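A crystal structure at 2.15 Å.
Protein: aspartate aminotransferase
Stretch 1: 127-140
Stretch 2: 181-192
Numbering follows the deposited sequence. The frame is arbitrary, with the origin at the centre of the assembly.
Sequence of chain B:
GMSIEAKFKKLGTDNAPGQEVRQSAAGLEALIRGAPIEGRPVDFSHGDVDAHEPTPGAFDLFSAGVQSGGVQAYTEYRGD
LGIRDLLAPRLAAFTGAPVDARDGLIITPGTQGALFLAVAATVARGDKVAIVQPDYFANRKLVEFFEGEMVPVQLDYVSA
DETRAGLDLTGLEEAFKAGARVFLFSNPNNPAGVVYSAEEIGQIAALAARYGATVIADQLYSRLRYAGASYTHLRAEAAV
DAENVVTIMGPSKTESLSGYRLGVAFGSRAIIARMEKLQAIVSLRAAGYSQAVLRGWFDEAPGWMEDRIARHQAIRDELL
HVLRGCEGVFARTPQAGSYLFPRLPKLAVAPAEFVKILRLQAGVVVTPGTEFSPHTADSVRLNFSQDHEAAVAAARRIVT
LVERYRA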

# COMPACT_ATOMS: atom_id res chain seq x y z
N ASP B 127 7.85 12.38 -19.31
CA ASP B 127 8.66 11.26 -19.84
C ASP B 127 7.83 10.36 -20.70
O ASP B 127 6.72 10.02 -20.34
CB ASP B 127 9.25 10.44 -18.71
CG ASP B 127 10.36 11.14 -17.99
OD1 ASP B 127 10.73 12.25 -18.40
OD2 ASP B 127 10.86 10.56 -16.98
N LYS B 128 8.37 9.96 -21.85
CA LYS B 128 7.75 8.93 -22.67
C LYS B 128 7.97 7.51 -22.10
O LYS B 128 9.07 7.15 -21.69
CB LYS B 128 8.26 9.03 -24.09
CG LYS B 128 7.64 10.21 -24.82
CD LYS B 128 8.38 10.55 -26.08
CE LYS B 128 7.74 11.75 -26.75
NZ LYS B 128 8.69 12.48 -27.56
N VAL B 129 6.90 6.74 -22.03
CA VAL B 129 6.94 5.38 -21.51
C VAL B 129 6.30 4.45 -22.51
O VAL B 129 5.18 4.70 -22.92
CB VAL B 129 6.17 5.27 -20.17
CG1 VAL B 129 6.34 3.87 -19.58
CG2 VAL B 129 6.64 6.36 -19.18
N ALA B 130 7.04 3.42 -22.94
CA ALA B 130 6.51 2.38 -23.85
C ALA B 130 5.63 1.42 -23.06
O ALA B 130 6.07 0.85 -22.05
CB ALA B 130 7.65 1.61 -24.53
N ILE B 131 4.39 1.27 -23.51
CA ILE B 131 3.39 0.39 -22.85
C ILE B 131 2.80 -0.49 -23.92
O ILE B 131 2.49 -0.00 -25.03
CB ILE B 131 2.27 1.23 -22.17
CG1 ILE B 131 2.85 2.08 -21.02
CG2 ILE B 131 1.07 0.34 -21.69
CD1 ILE B 131 3.40 1.29 -19.89
N VAL B 132 2.68 -1.78 -23.63
CA VAL B 132 2.10 -2.74 -24.56
C VAL B 132 0.56 -2.64 -24.55
O VAL B 132 -0.04 -2.37 -23.52
CB VAL B 132 2.52 -4.19 -24.18
CG1 VAL B 132 1.91 -5.23 -25.18
CG2 VAL B 132 4.07 -4.31 -24.14
N GLN B 133 -0.04 -2.84 -25.71
CA GLN B 133 -1.49 -2.94 -25.87
C GLN B 133 -1.83 -4.25 -26.59
O GLN B 133 -1.34 -4.50 -27.68
CB GLN B 133 -2.01 -1.75 -26.70
CG GLN B 133 -1.76 -0.40 -26.06
CD GLN B 133 -2.45 0.72 -26.78
OE1 GLN B 133 -2.42 0.78 -28.00
NE2 GLN B 133 -3.05 1.63 -26.04
N PRO B 134 -2.62 -5.13 -25.96
CA PRO B 134 -3.18 -5.09 -24.63
C PRO B 134 -2.17 -5.44 -23.55
O PRO B 134 -1.22 -6.22 -23.79
CB PRO B 134 -4.26 -6.15 -24.70
CG PRO B 134 -3.70 -7.14 -25.67
CD PRO B 134 -3.11 -6.31 -26.71
N ASP B 135 -2.36 -4.86 -22.35
CA ASP B 135 -1.60 -5.26 -21.19
C ASP B 135 -2.35 -4.87 -19.89
O ASP B 135 -3.51 -4.42 -19.91
CB ASP B 135 -0.18 -4.63 -21.25
CG ASP B 135 0.91 -5.50 -20.59
OD1 ASP B 135 0.61 -6.16 -19.59
OD2 ASP B 135 2.08 -5.46 -21.04
N TYR B 136 -1.71 -5.10 -18.77
CA TYR B 136 -2.32 -5.03 -17.46
C TYR B 136 -3.01 -3.67 -17.23
O TYR B 136 -2.50 -2.62 -17.65
CB TYR B 136 -1.22 -5.27 -16.41
CG TYR B 136 -1.66 -5.27 -14.99
CD1 TYR B 136 -2.43 -6.32 -14.48
CD2 TYR B 136 -1.23 -4.29 -14.10
CE1 TYR B 136 -2.81 -6.36 -13.15
CE2 TYR B 136 -1.60 -4.32 -12.79
CZ TYR B 136 -2.39 -5.38 -12.31
OH TYR B 136 -2.77 -5.43 -10.99
N PHE B 137 -4.19 -3.72 -16.59
CA PHE B 137 -5.09 -2.53 -16.44
C PHE B 137 -4.39 -1.33 -15.82
O PHE B 137 -4.64 -0.18 -16.20
CB PHE B 137 -6.38 -2.90 -15.63
CG PHE B 137 -6.26 -2.68 -14.13
CD1 PHE B 137 -5.61 -3.61 -13.33
CD2 PHE B 137 -6.75 -1.51 -13.54
CE1 PHE B 137 -5.41 -3.36 -11.95
CE2 PHE B 137 -6.58 -1.27 -12.17
CZ PHE B 137 -5.91 -2.21 -11.38
N ALA B 138 -3.48 -1.58 -14.89
CA ALA B 138 -2.81 -0.49 -14.14
C ALA B 138 -1.73 0.26 -14.96
O ALA B 138 -1.37 1.36 -14.62
CB ALA B 138 -2.23 -1.02 -12.81
N ASN B 139 -1.21 -0.35 -16.02
CA ASN B 139 0.01 0.14 -16.69
C ASN B 139 -0.17 1.54 -17.30
O ASN B 139 0.56 2.46 -16.94
CB ASN B 139 0.50 -0.88 -17.76
CG ASN B 139 1.04 -2.17 -17.13
OD1 ASN B 139 0.95 -2.37 -15.94
ND2 ASN B 139 1.62 -3.06 -17.97
N ARG B 140 -1.17 1.69 -18.16
CA ARG B 140 -1.53 3.01 -18.70
C ARG B 140 -1.85 4.03 -17.59
O ARG B 140 -1.39 5.20 -17.64
CB ARG B 140 -2.73 2.89 -19.64
CG ARG B 140 -3.07 4.22 -20.36
CD ARG B 140 -4.22 4.11 -21.32
NE ARG B 140 -4.26 5.30 -22.16
CZ ARG B 140 -5.16 5.55 -23.13
NH1 ARG B 140 -6.14 4.68 -23.40
NH2 ARG B 140 -5.05 6.67 -23.84
N ARG B 181 12.39 6.27 -22.34
CA ARG B 181 13.49 5.65 -21.58
C ARG B 181 13.01 4.71 -20.51
O ARG B 181 13.83 4.19 -19.71
CB ARG B 181 14.40 6.74 -20.99
CG ARG B 181 15.12 7.59 -22.06
CD ARG B 181 16.22 6.76 -22.79
NE ARG B 181 16.86 7.49 -23.87
CZ ARG B 181 16.48 7.48 -25.17
NH1 ARG B 181 15.41 6.80 -25.60
NH2 ARG B 181 17.19 8.21 -26.05
N VAL B 182 11.70 4.42 -20.53
CA VAL B 182 11.14 3.32 -19.77
C VAL B 182 10.23 2.43 -20.65
O VAL B 182 9.47 2.95 -21.49
CB VAL B 182 10.33 3.82 -18.57
CG1 VAL B 182 9.77 2.63 -17.73
CG2 VAL B 182 11.19 4.75 -17.71
N PHE B 183 10.30 1.10 -20.43
CA PHE B 183 9.37 0.13 -21.00
C PHE B 183 8.86 -0.80 -19.89
O PHE B 183 9.64 -1.38 -19.17
CB PHE B 183 10.11 -0.68 -22.07
CG PHE B 183 9.30 -1.83 -22.66
CD1 PHE B 183 8.01 -1.63 -23.14
CD2 PHE B 183 9.88 -3.09 -22.83
CE1 PHE B 183 7.30 -2.66 -23.73
CE2 PHE B 183 9.14 -4.14 -23.38
CZ PHE B 183 7.85 -3.91 -23.84
N LEU B 184 7.53 -0.93 -19.78
CA LEU B 184 6.85 -1.73 -18.76
C LEU B 184 6.01 -2.75 -19.50
O LEU B 184 5.28 -2.38 -20.43
CB LEU B 184 5.94 -0.83 -17.92
CG LEU B 184 4.88 -1.52 -17.07
CD1 LEU B 184 5.50 -2.47 -15.99
CD2 LEU B 184 3.95 -0.47 -16.45
N PHE B 185 6.14 -4.03 -19.12
CA PHE B 185 5.35 -5.10 -19.71
C PHE B 185 5.17 -6.28 -18.76
O PHE B 185 6.02 -6.52 -17.87
CB PHE B 185 5.96 -5.56 -21.06
CG PHE B 185 7.17 -6.45 -20.93
CD1 PHE B 185 8.37 -5.96 -20.46
CD2 PHE B 185 7.12 -7.78 -21.38
CE1 PHE B 185 9.51 -6.78 -20.37
CE2 PHE B 185 8.24 -8.61 -21.29
CZ PHE B 185 9.44 -8.10 -20.78
N SER B 186 4.04 -6.99 -18.93
CA SER B 186 3.82 -8.24 -18.23
C SER B 186 4.19 -9.45 -19.11
O SER B 186 3.94 -9.45 -20.32
CB SER B 186 2.35 -8.36 -17.73
OG SER B 186 1.46 -8.48 -18.80
N ASN B 187 4.81 -10.44 -18.48
CA ASN B 187 5.23 -11.68 -19.10
C ASN B 187 5.10 -12.81 -18.07
O ASN B 187 5.87 -12.84 -17.14
CB ASN B 187 6.68 -11.59 -19.56
CG ASN B 187 7.11 -12.80 -20.34
OD1 ASN B 187 6.28 -13.51 -20.89
ND2 ASN B 187 8.41 -13.06 -20.37
N PRO B 188 4.10 -13.72 -18.22
CA PRO B 188 3.11 -13.79 -19.27
C PRO B 188 2.20 -12.56 -19.31
O PRO B 188 1.91 -11.93 -18.25
CB PRO B 188 2.30 -15.02 -18.90
CG PRO B 188 2.37 -15.08 -17.45
CD PRO B 188 3.82 -14.73 -17.19
N ASN B 189 1.77 -12.20 -20.53
CA ASN B 189 0.84 -11.13 -20.75
C ASN B 189 -0.47 -11.34 -19.99
O ASN B 189 -1.04 -12.45 -19.99
CB ASN B 189 0.56 -10.98 -22.24
CG ASN B 189 -0.39 -9.85 -22.54
OD1 ASN B 189 -1.59 -10.08 -22.78
ND2 ASN B 189 0.13 -8.63 -22.57
N ASN B 190 -0.84 -10.33 -19.23
CA ASN B 190 -2.19 -10.17 -18.71
C ASN B 190 -2.77 -9.09 -19.61
O ASN B 190 -2.29 -7.96 -19.58
CB ASN B 190 -2.13 -9.73 -17.22
CG ASN B 190 -3.51 -9.56 -16.56
OD1 ASN B 190 -4.54 -9.40 -17.24
ND2 ASN B 190 -3.51 -9.54 -15.22
N PRO B 191 -3.79 -9.41 -20.42
CA PRO B 191 -4.82 -10.42 -20.28
C PRO B 191 -4.70 -11.71 -21.13
O PRO B 191 -5.51 -12.62 -20.94
CB PRO B 191 -6.04 -9.66 -20.77
CG PRO B 191 -5.49 -8.87 -21.93
CD PRO B 191 -4.15 -8.43 -21.49
N ALA B 192 -3.79 -11.76 -22.10
CA ALA B 192 -3.84 -12.82 -23.15
C ALA B 192 -3.21 -14.19 -22.72
O ALA B 192 -3.53 -15.24 -23.28
CB ALA B 192 -3.20 -12.32 -24.45
O HOH W 1 11.18 7.93 -20.47
O HOH W 2 2.62 -2.81 -20.76
O HOH W 3 2.98 -7.74 -22.15

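Strands 128-133 and 182-186 run side by side in the same direction, their axes 22° apart and 4.7 Å at closest approach. A130 anchors the pairing through both of its backbone polar groups: A130 N donates to V182 O (2.9 Å), and A130 O accepts from L184 N (3.2 Å). At the start of the ladder, R181 N makes only a weak bond to K128 O (3.5 Å); water 1 supplements it, donating to K128 O (2.6 Å) and accepting from R181 N (2.8 Å).

Farther along the strands diverge, and V132 N lies 4.2 Å from L184 O, too far for a direct bond. Water 2 fills this gap, accepting from V132 N (3.0 Å) and N139 ND2 (3.0 Å) and donating to L184 O (2.7 Å) and D135 OD2 (2.7 Å), so one solvent molecule gives four polar groups a partner.

Apolar side chains pack on both faces of the sheet. V129 CG1 meets V182 CG1 at 4.1 Å, and I131 CD1 reaches L184 CB at 3.9 Å; on the other face, A130 CB lies 3.5 Å from F183 CD1. V132 CG2 approaches the edge of the same ring, 3.7 Å from F183 CE1.

Past the first strand, the buried D135 carboxylate ties its loop to the end of the second. D135 OD1 accepts from S186 OG (2.6 Å) and from Y136 N (2.7 Å), while D135 OD2 accepts from S186 N (3.3 Å). While donating a hydrogen bond to D135 OD1, S186 OG accepts one from N190 N (3.0 Å). Water 3 donates to D135 OD2 (2.7 Å) and S186 O (2.7 Å) and accepts from N189 ND2 (3.0 Å). N189 ND2 also donates to P134 O (3.0 Å), while N189 OD1 accepts from A192 N (2.9 Å). Nearby, P134 CB packs 3.9 Å from P191 CD, joining two prolines that each follow a cis peptide bond.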